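Local coordinates for protein carbohydrate kinase (Agrobacterium tumefaciens, PDB 2NWH) that probably transfers a phosphate group from ATP to a sugar or a related small substrate, as other pfkB-family carbohydrate kinases of the ribokinase clan do, at residues A46-F54 / S293-V301; V204-R212 / V228-I238. All coordinates share one frame; numbering follows the deposited sequence.

Contact 1. Residues A46-F54 / S293-V301; sequences ARNLSRLGF and SQDLSKDSV
Arg51 lies over the backbone of the 3-10 turn at Ser293 and Gln294, and the contact of 46-54 with 293-301 is built round that side chain. The chain is extended from CG to NE, which lays the guanidinium flat between Arg47 CB on one face and Gln294 CA, 3.9 Å above the plane, on the opposite one. The amide of Gln294 stands at 79° to the guanidinium, and Gln294 CG meets Arg51 NH2 at 3.7 Å.

Two waters carry the clear polar links. Water 1 bridges Arg51 to the turn, accepting from Arg51 NH2 at 3.1 Å and pairing with Ser293 OG. Water 2 donates to Arg51 O and accepts from Lys298 N, each at 2.8 Å, joining the end of one helix to the first turn of the other. Ser297 CA-H also points at Arg51 O, nearly straight at 167°. Asn48 ND2 is held by Asp255, its strongest polar partner; Arg51 NH1 adds only a weak bond to Asn48 OD1, in the guanidinium plane. Asp255 closes the Asp-Val-Thr-Gly-Ala-Gly-Asp signature at the position of the general base in ribokinase relatives, so Asn48 probably helps to position it.

Van der Waals packing completes the contact. Leu296 CD1 presses on Asn48 CG at 3.5 Å. Leu52 CD2 meets the Ser297 carbonyl group, and the apolar pair Leu52 CD2 and Val301 CG2 is 3.9 Å apart.

Two helix ends meet here: a Schellman motif with Gly53 as C-prime residue closes helix 41-51, and a capping box of Ser297 and Ser300 opens helix 298-305. Helix 255-266 lies against Leu52 and Ser293, helix 271-286 receives Leu296 and Val301, and strand 55-63 packs against Ala46 and Leu49.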
# COMPACT_ATOMS: atom_id res chain seq x y z
N ALA A 46 -1.63 -3.88 -4.96
CA ALA A 46 -1.90 -5.08 -5.76
C ALA A 46 -1.81 -4.74 -7.23
O ALA A 46 -1.17 -5.47 -7.98
CB ALA A 46 -3.30 -5.66 -5.47
N ARG A 47 -2.50 -3.67 -7.63
CA ARG A 47 -2.42 -3.21 -9.02
C ARG A 47 -1.00 -2.94 -9.39
O ARG A 47 -0.57 -3.33 -10.49
CB ARG A 47 -3.27 -1.94 -9.21
CG ARG A 47 -4.79 -2.25 -9.15
CD ARG A 47 -5.58 -1.10 -9.71
NE ARG A 47 -5.48 0.14 -8.92
CZ ARG A 47 -6.23 1.22 -9.10
NH1 ARG A 47 -7.07 1.26 -10.13
NH2 ARG A 47 -6.07 2.30 -8.31
N ASN A 48 -0.25 -2.29 -8.51
CA ASN A 48 1.14 -1.94 -8.86
C ASN A 48 1.98 -3.17 -9.08
O ASN A 48 2.77 -3.22 -10.03
CB ASN A 48 1.80 -1.05 -7.80
CG ASN A 48 1.15 0.33 -7.70
OD1 ASN A 48 0.40 0.72 -8.59
ND2 ASN A 48 1.44 1.06 -6.63
N LEU A 49 1.85 -4.15 -8.18
CA LEU A 49 2.60 -5.39 -8.33
C LEU A 49 2.26 -6.11 -9.60
O LEU A 49 3.15 -6.68 -10.26
CB LEU A 49 2.38 -6.31 -7.10
CG LEU A 49 3.08 -5.72 -5.86
CD1 LEU A 49 2.42 -6.25 -4.54
CD2 LEU A 49 4.60 -5.95 -5.93
N SER A 50 0.99 -6.12 -9.97
CA SER A 50 0.58 -6.70 -11.28
C SER A 50 1.22 -5.98 -12.49
O SER A 50 1.74 -6.61 -13.45
CB SER A 50 -0.95 -6.76 -11.35
OG SER A 50 -1.37 -7.41 -12.53
N ARG A 51 1.22 -4.66 -12.41
CA ARG A 51 1.88 -3.81 -13.43
C ARG A 51 3.36 -4.08 -13.58
O ARG A 51 3.92 -3.87 -14.66
CB ARG A 51 1.71 -2.34 -13.05
CG ARG A 51 0.29 -1.84 -13.38
CD ARG A 51 -0.00 -0.51 -12.70
NE ARG A 51 -1.41 -0.17 -12.90
CZ ARG A 51 -2.16 0.46 -12.02
NH1 ARG A 51 -1.62 0.84 -10.86
NH2 ARG A 51 -3.44 0.73 -12.30
N LEU A 52 3.97 -4.53 -12.48
CA LEU A 52 5.39 -4.91 -12.46
C LEU A 52 5.63 -6.38 -12.78
O LEU A 52 6.75 -6.87 -12.68
CB LEU A 52 5.99 -4.54 -11.11
CG LEU A 52 5.96 -3.06 -10.75
CD1 LEU A 52 6.56 -2.94 -9.39
CD2 LEU A 52 6.73 -2.20 -11.82
N GLY A 53 4.58 -7.09 -13.19
CA GLY A 53 4.78 -8.43 -13.78
C GLY A 53 4.38 -9.62 -12.92
O GLY A 53 4.43 -10.77 -13.36
N PHE A 54 3.95 -9.36 -11.68
CA PHE A 54 3.59 -10.48 -10.79
C PHE A 54 2.19 -10.97 -11.04
O PHE A 54 1.37 -10.23 -11.55
CB PHE A 54 3.75 -10.07 -9.32
CG PHE A 54 5.19 -9.83 -8.94
CD1 PHE A 54 5.97 -10.87 -8.47
CD2 PHE A 54 5.77 -8.59 -9.12
CE1 PHE A 54 7.32 -10.67 -8.13
CE2 PHE A 54 7.12 -8.38 -8.81
CZ PHE A 54 7.90 -9.45 -8.30
N SER A 293 0.07 5.97 -10.66
CA SER A 293 0.62 4.61 -10.60
C SER A 293 0.23 3.84 -11.89
O SER A 293 0.85 2.77 -12.16
CB SER A 293 0.06 3.88 -9.38
OG SER A 293 -1.33 3.93 -9.50
N GLN A 294 -0.70 4.35 -12.70
CA GLN A 294 -0.94 3.68 -14.00
C GLN A 294 0.28 3.73 -14.91
O GLN A 294 0.44 2.90 -15.84
CB GLN A 294 -2.13 4.25 -14.74
CG GLN A 294 -3.43 3.92 -14.12
CD GLN A 294 -4.56 4.44 -14.93
OE1 GLN A 294 -4.56 5.62 -15.37
NE2 GLN A 294 -5.54 3.58 -15.17
N ASP A 295 1.16 4.68 -14.64
CA ASP A 295 2.46 4.78 -15.41
C ASP A 295 3.55 3.76 -15.01
O ASP A 295 4.58 3.65 -15.68
CB ASP A 295 2.98 6.19 -15.26
CG ASP A 295 2.08 7.19 -15.93
OD1 ASP A 295 1.56 6.91 -17.04
OD2 ASP A 295 1.87 8.25 -15.32
N LEU A 296 3.30 3.00 -13.94
CA LEU A 296 4.22 1.95 -13.49
C LEU A 296 4.22 0.73 -14.38
O LEU A 296 3.17 0.20 -14.74
CB LEU A 296 4.00 1.48 -12.02
CG LEU A 296 4.16 2.47 -10.91
CD1 LEU A 296 3.65 1.88 -9.60
CD2 LEU A 296 5.67 2.76 -10.77
N SER A 297 5.45 0.30 -14.73
CA SER A 297 5.68 -0.93 -15.49
C SER A 297 7.15 -1.27 -15.27
O SER A 297 7.92 -0.44 -14.77
CB SER A 297 5.41 -0.70 -17.00
OG SER A 297 6.38 0.17 -17.56
N LYS A 298 7.56 -2.49 -15.61
CA LYS A 298 8.99 -2.83 -15.49
C LYS A 298 9.76 -1.87 -16.35
O LYS A 298 10.82 -1.40 -15.99
CB LYS A 298 9.25 -4.24 -16.02
CG LYS A 298 8.78 -5.32 -15.08
CD LYS A 298 9.20 -6.70 -15.61
CE LYS A 298 10.67 -6.93 -15.35
NZ LYS A 298 11.08 -8.35 -15.64
N ASP A 299 9.24 -1.57 -17.53
CA ASP A 299 9.99 -0.68 -18.41
C ASP A 299 10.11 0.76 -17.90
O ASP A 299 11.17 1.40 -18.07
CB ASP A 299 9.46 -0.74 -19.83
CG ASP A 299 9.72 -2.09 -20.49
OD1 ASP A 299 10.50 -2.96 -19.98
OD2 ASP A 299 9.13 -2.27 -21.54
N SER A 300 9.06 1.31 -17.30
CA SER A 300 9.16 2.68 -16.83
C SER A 300 10.07 2.77 -15.60
O SER A 300 10.79 3.76 -15.41
CB SER A 300 7.79 3.31 -16.59
OG SER A 300 7.13 2.72 -15.48
N VAL A 301 10.06 1.74 -14.77
CA VAL A 301 10.92 1.72 -13.62
C VAL A 301 12.37 1.68 -14.12
O VAL A 301 13.20 2.45 -13.67
CB VAL A 301 10.61 0.52 -12.64
CG1 VAL A 301 11.78 0.32 -11.65
CG2 VAL A 301 9.28 0.77 -11.85
O HOH W 1 -4.03 3.25 -10.68
O HOH W 2 5.91 -4.51 -16.53

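Contact 2. Residues V204-R212 / V228-I238; sequences VRDWPNILR and VVAFNGTEKAI
Val229 faces the turn that leads into helix 207-212: its CB lies 3.7 Å from Val204 CG1, and its CG2 reaches the Pro208 ring at 3.9 Å from CG. Two residues on, Phe231 takes chi1 70°, between backbone N and carbonyl carbon, which turns the face of its ring to Pro208. Pro208 CA sits over the ring centre in a CH-pi contact, 3.8 Å from the centroid and 10° off the normal, while Leu211 CB touches CZ. At the hairpin bend, Asn232 OD1 accepts from Thr234 N, an Asx turn, and from Glu235 N, which extends it to an Asx motif; ND2 donates to Glu235 OE1 at 3.1 Å in its own amide plane. The model puts the Arg212 guanidinium too close to the carbonyls of this bend, so its pairing is doubtful. Lys236, extended past CG, crosses Pro208 at about a right angle. Ile238 CD1 ends the row against Val204 CG1. The helix is therefore held to the hairpin chiefly by apolar and CH-pi contact; at the margin Lys236 NZ adds a weak bond to Arg205 O, supplemented by water 3, which accepts from NZ at 2.7 Å and donates to that carbonyl.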
# COMPACT_ATOMS: atom_id res chain seq x y z
N VAL A 204 16.95 9.21 10.67
CA VAL A 204 16.19 8.24 9.84
C VAL A 204 16.91 6.88 9.76
O VAL A 204 16.28 5.81 9.80
CB VAL A 204 15.81 8.81 8.41
CG1 VAL A 204 16.10 7.83 7.26
CG2 VAL A 204 14.35 9.21 8.36
N ARG A 205 18.23 6.94 9.68
CA ARG A 205 19.08 5.76 9.75
C ARG A 205 18.97 5.04 11.09
O ARG A 205 19.61 3.99 11.29
CB ARG A 205 20.54 6.16 9.49
CG ARG A 205 20.97 7.42 10.25
CD ARG A 205 22.48 7.55 10.25
NE ARG A 205 23.02 7.50 8.89
CZ ARG A 205 23.59 8.55 8.27
NH1 ARG A 205 23.72 9.74 8.89
NH2 ARG A 205 24.07 8.41 7.03
N ASP A 206 18.15 5.59 12.02
CA ASP A 206 18.00 5.02 13.35
C ASP A 206 16.87 4.02 13.44
O ASP A 206 16.85 3.17 14.34
CB ASP A 206 17.77 6.13 14.37
CG ASP A 206 18.98 7.10 14.41
OD1 ASP A 206 18.89 8.38 14.13
OD2 ASP A 206 20.08 6.65 14.86
N TRP A 207 15.93 4.12 12.50
CA TRP A 207 14.74 3.29 12.59
C TRP A 207 15.03 1.77 12.71
O TRP A 207 14.43 1.12 13.55
CB TRP A 207 13.76 3.64 11.48
CG TRP A 207 13.03 4.93 11.74
CD1 TRP A 207 13.05 6.06 10.97
CD2 TRP A 207 12.16 5.23 12.85
NE1 TRP A 207 12.25 7.04 11.52
CE2 TRP A 207 11.69 6.56 12.67
CE3 TRP A 207 11.73 4.50 13.98
CZ2 TRP A 207 10.82 7.18 13.58
CZ3 TRP A 207 10.87 5.13 14.88
CH2 TRP A 207 10.42 6.45 14.67
N PRO A 208 15.98 1.22 11.91
CA PRO A 208 16.27 -0.23 12.02
C PRO A 208 16.47 -0.79 13.46
O PRO A 208 15.75 -1.70 13.84
CB PRO A 208 17.55 -0.40 11.17
CG PRO A 208 17.46 0.71 10.16
CD PRO A 208 16.83 1.87 10.88
N ASN A 209 17.44 -0.28 14.24
CA ASN A 209 17.63 -0.84 15.60
C ASN A 209 16.45 -0.59 16.58
O ASN A 209 16.10 -1.49 17.37
CB ASN A 209 18.99 -0.48 16.20
CG ASN A 209 18.99 0.86 16.94
OD1 ASN A 209 19.11 1.93 16.30
ND2 ASN A 209 18.90 0.80 18.28
N ILE A 210 15.84 0.60 16.51
CA ILE A 210 14.60 0.87 17.26
C ILE A 210 13.53 -0.17 16.85
O ILE A 210 12.89 -0.83 17.69
CB ILE A 210 14.06 2.32 16.98
CG1 ILE A 210 15.08 3.39 17.43
CG2 ILE A 210 12.71 2.55 17.66
CD1 ILE A 210 14.81 4.82 16.95
N LEU A 211 13.36 -0.34 15.56
CA LEU A 211 12.33 -1.23 15.06
C LEU A 211 12.63 -2.73 15.28
O LEU A 211 11.70 -3.51 15.51
CB LEU A 211 12.01 -0.89 13.61
CG LEU A 211 11.08 0.33 13.35
CD1 LEU A 211 11.30 0.88 11.94
CD2 LEU A 211 9.58 -0.07 13.48
N ARG A 212 13.89 -3.14 15.22
CA ARG A 212 14.24 -4.56 15.41
C ARG A 212 13.94 -5.06 16.82
O ARG A 212 13.48 -6.19 17.01
CB ARG A 212 15.71 -4.82 15.08
CG ARG A 212 16.08 -4.69 13.61
CD ARG A 212 17.58 -4.53 13.58
NE ARG A 212 18.16 -4.05 12.33
CZ ARG A 212 18.64 -4.85 11.38
NH1 ARG A 212 18.56 -6.17 11.54
NH2 ARG A 212 19.19 -4.35 10.28
N VAL A 228 15.07 8.03 2.73
CA VAL A 228 14.47 6.69 2.90
C VAL A 228 15.47 5.75 3.55
O VAL A 228 16.64 5.74 3.16
CB VAL A 228 14.08 6.04 1.55
CG1 VAL A 228 13.10 4.87 1.80
CG2 VAL A 228 13.50 7.06 0.57
N VAL A 229 15.00 4.96 4.51
CA VAL A 229 15.81 3.90 5.12
C VAL A 229 15.14 2.54 4.86
O VAL A 229 13.91 2.43 4.91
CB VAL A 229 16.06 4.20 6.63
CG1 VAL A 229 14.77 4.16 7.45
CG2 VAL A 229 17.13 3.27 7.22
N ALA A 230 15.95 1.53 4.52
CA ALA A 230 15.47 0.15 4.35
C ALA A 230 16.29 -0.74 5.24
O ALA A 230 17.47 -0.48 5.46
CB ALA A 230 15.58 -0.29 2.92
N PHE A 231 15.68 -1.78 5.81
CA PHE A 231 16.41 -2.72 6.66
C PHE A 231 15.86 -4.14 6.59
O PHE A 231 14.70 -4.34 6.19
CB PHE A 231 16.52 -2.20 8.10
CG PHE A 231 15.22 -2.21 8.87
CD1 PHE A 231 14.96 -3.21 9.81
CD2 PHE A 231 14.28 -1.19 8.71
CE1 PHE A 231 13.74 -3.22 10.55
CE2 PHE A 231 13.06 -1.19 9.43
CZ PHE A 231 12.79 -2.21 10.35
N ASN A 232 16.70 -5.10 6.94
CA ASN A 232 16.28 -6.50 7.10
C ASN A 232 17.01 -7.03 8.33
O ASN A 232 17.46 -6.24 9.14
CB ASN A 232 16.59 -7.33 5.86
CG ASN A 232 18.08 -7.38 5.56
OD1 ASN A 232 18.91 -7.20 6.47
ND2 ASN A 232 18.44 -7.62 4.30
N GLY A 233 17.14 -8.35 8.45
CA GLY A 233 17.67 -8.98 9.68
C GLY A 233 19.07 -8.57 10.12
O GLY A 233 19.43 -8.70 11.30
N THR A 234 19.85 -8.05 9.19
CA THR A 234 21.28 -7.87 9.44
C THR A 234 21.82 -6.61 8.76
O THR A 234 22.93 -6.15 9.06
CB THR A 234 22.04 -9.13 8.96
OG1 THR A 234 21.73 -9.38 7.58
CG2 THR A 234 21.61 -10.37 9.77
N GLU A 235 21.04 -6.04 7.85
CA GLU A 235 21.51 -4.96 6.98
C GLU A 235 20.61 -3.74 7.02
O GLU A 235 19.42 -3.84 7.29
CB GLU A 235 21.59 -5.46 5.54
CG GLU A 235 22.57 -6.60 5.30
CD GLU A 235 22.51 -7.13 3.86
OE1 GLU A 235 21.42 -7.57 3.42
OE2 GLU A 235 23.57 -7.12 3.20
N LYS A 236 21.18 -2.58 6.71
CA LYS A 236 20.38 -1.39 6.44
C LYS A 236 21.02 -0.58 5.30
O LYS A 236 22.22 -0.68 5.04
CB LYS A 236 20.18 -0.55 7.71
CG LYS A 236 21.49 -0.06 8.34
CD LYS A 236 21.25 0.61 9.69
CE LYS A 236 22.55 1.15 10.28
NZ LYS A 236 22.28 2.00 11.47
N ALA A 237 20.18 0.18 4.60
CA ALA A 237 20.65 1.04 3.55
C ALA A 237 19.86 2.34 3.57
O ALA A 237 18.80 2.43 4.18
CB ALA A 237 20.55 0.36 2.19
N ILE A 238 20.40 3.35 2.91
CA ILE A 238 19.83 4.69 2.94
C ILE A 238 20.00 5.35 1.57
O ILE A 238 20.96 5.05 0.86
CB ILE A 238 20.46 5.53 4.08
CG1 ILE A 238 19.56 6.69 4.47
CG2 ILE A 238 21.90 5.98 3.76
CD1 ILE A 238 19.42 6.78 5.95
O HOH W 3 20.05 1.16 12.80

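Both contacts belong to the large domain of a ribokinase-like fold. Contact 2 packs a helix on two strands of its ten-stranded sheet, 227-231 and 236-239, while contact 1 joins helix 41-51 to the start of helix 298-305. Their centres lie 26 Å apart and their nearest atoms about 14 Å, so they do not touch. Along the chain, contact 2 is nested inside the loop that contact 1 closes: the closest ends of the segments are 239 residues apart in contact 1 and 16 in contact 2. Helix 271-286 touches both, through Leu296 and Val301 of contact 1 and Val228 and Ala237 of contact 2. The bound sodium ion, at Asp249 and Thr251, is about 13 Å from the Leu296 side chain and about 10 Å from that of Val228.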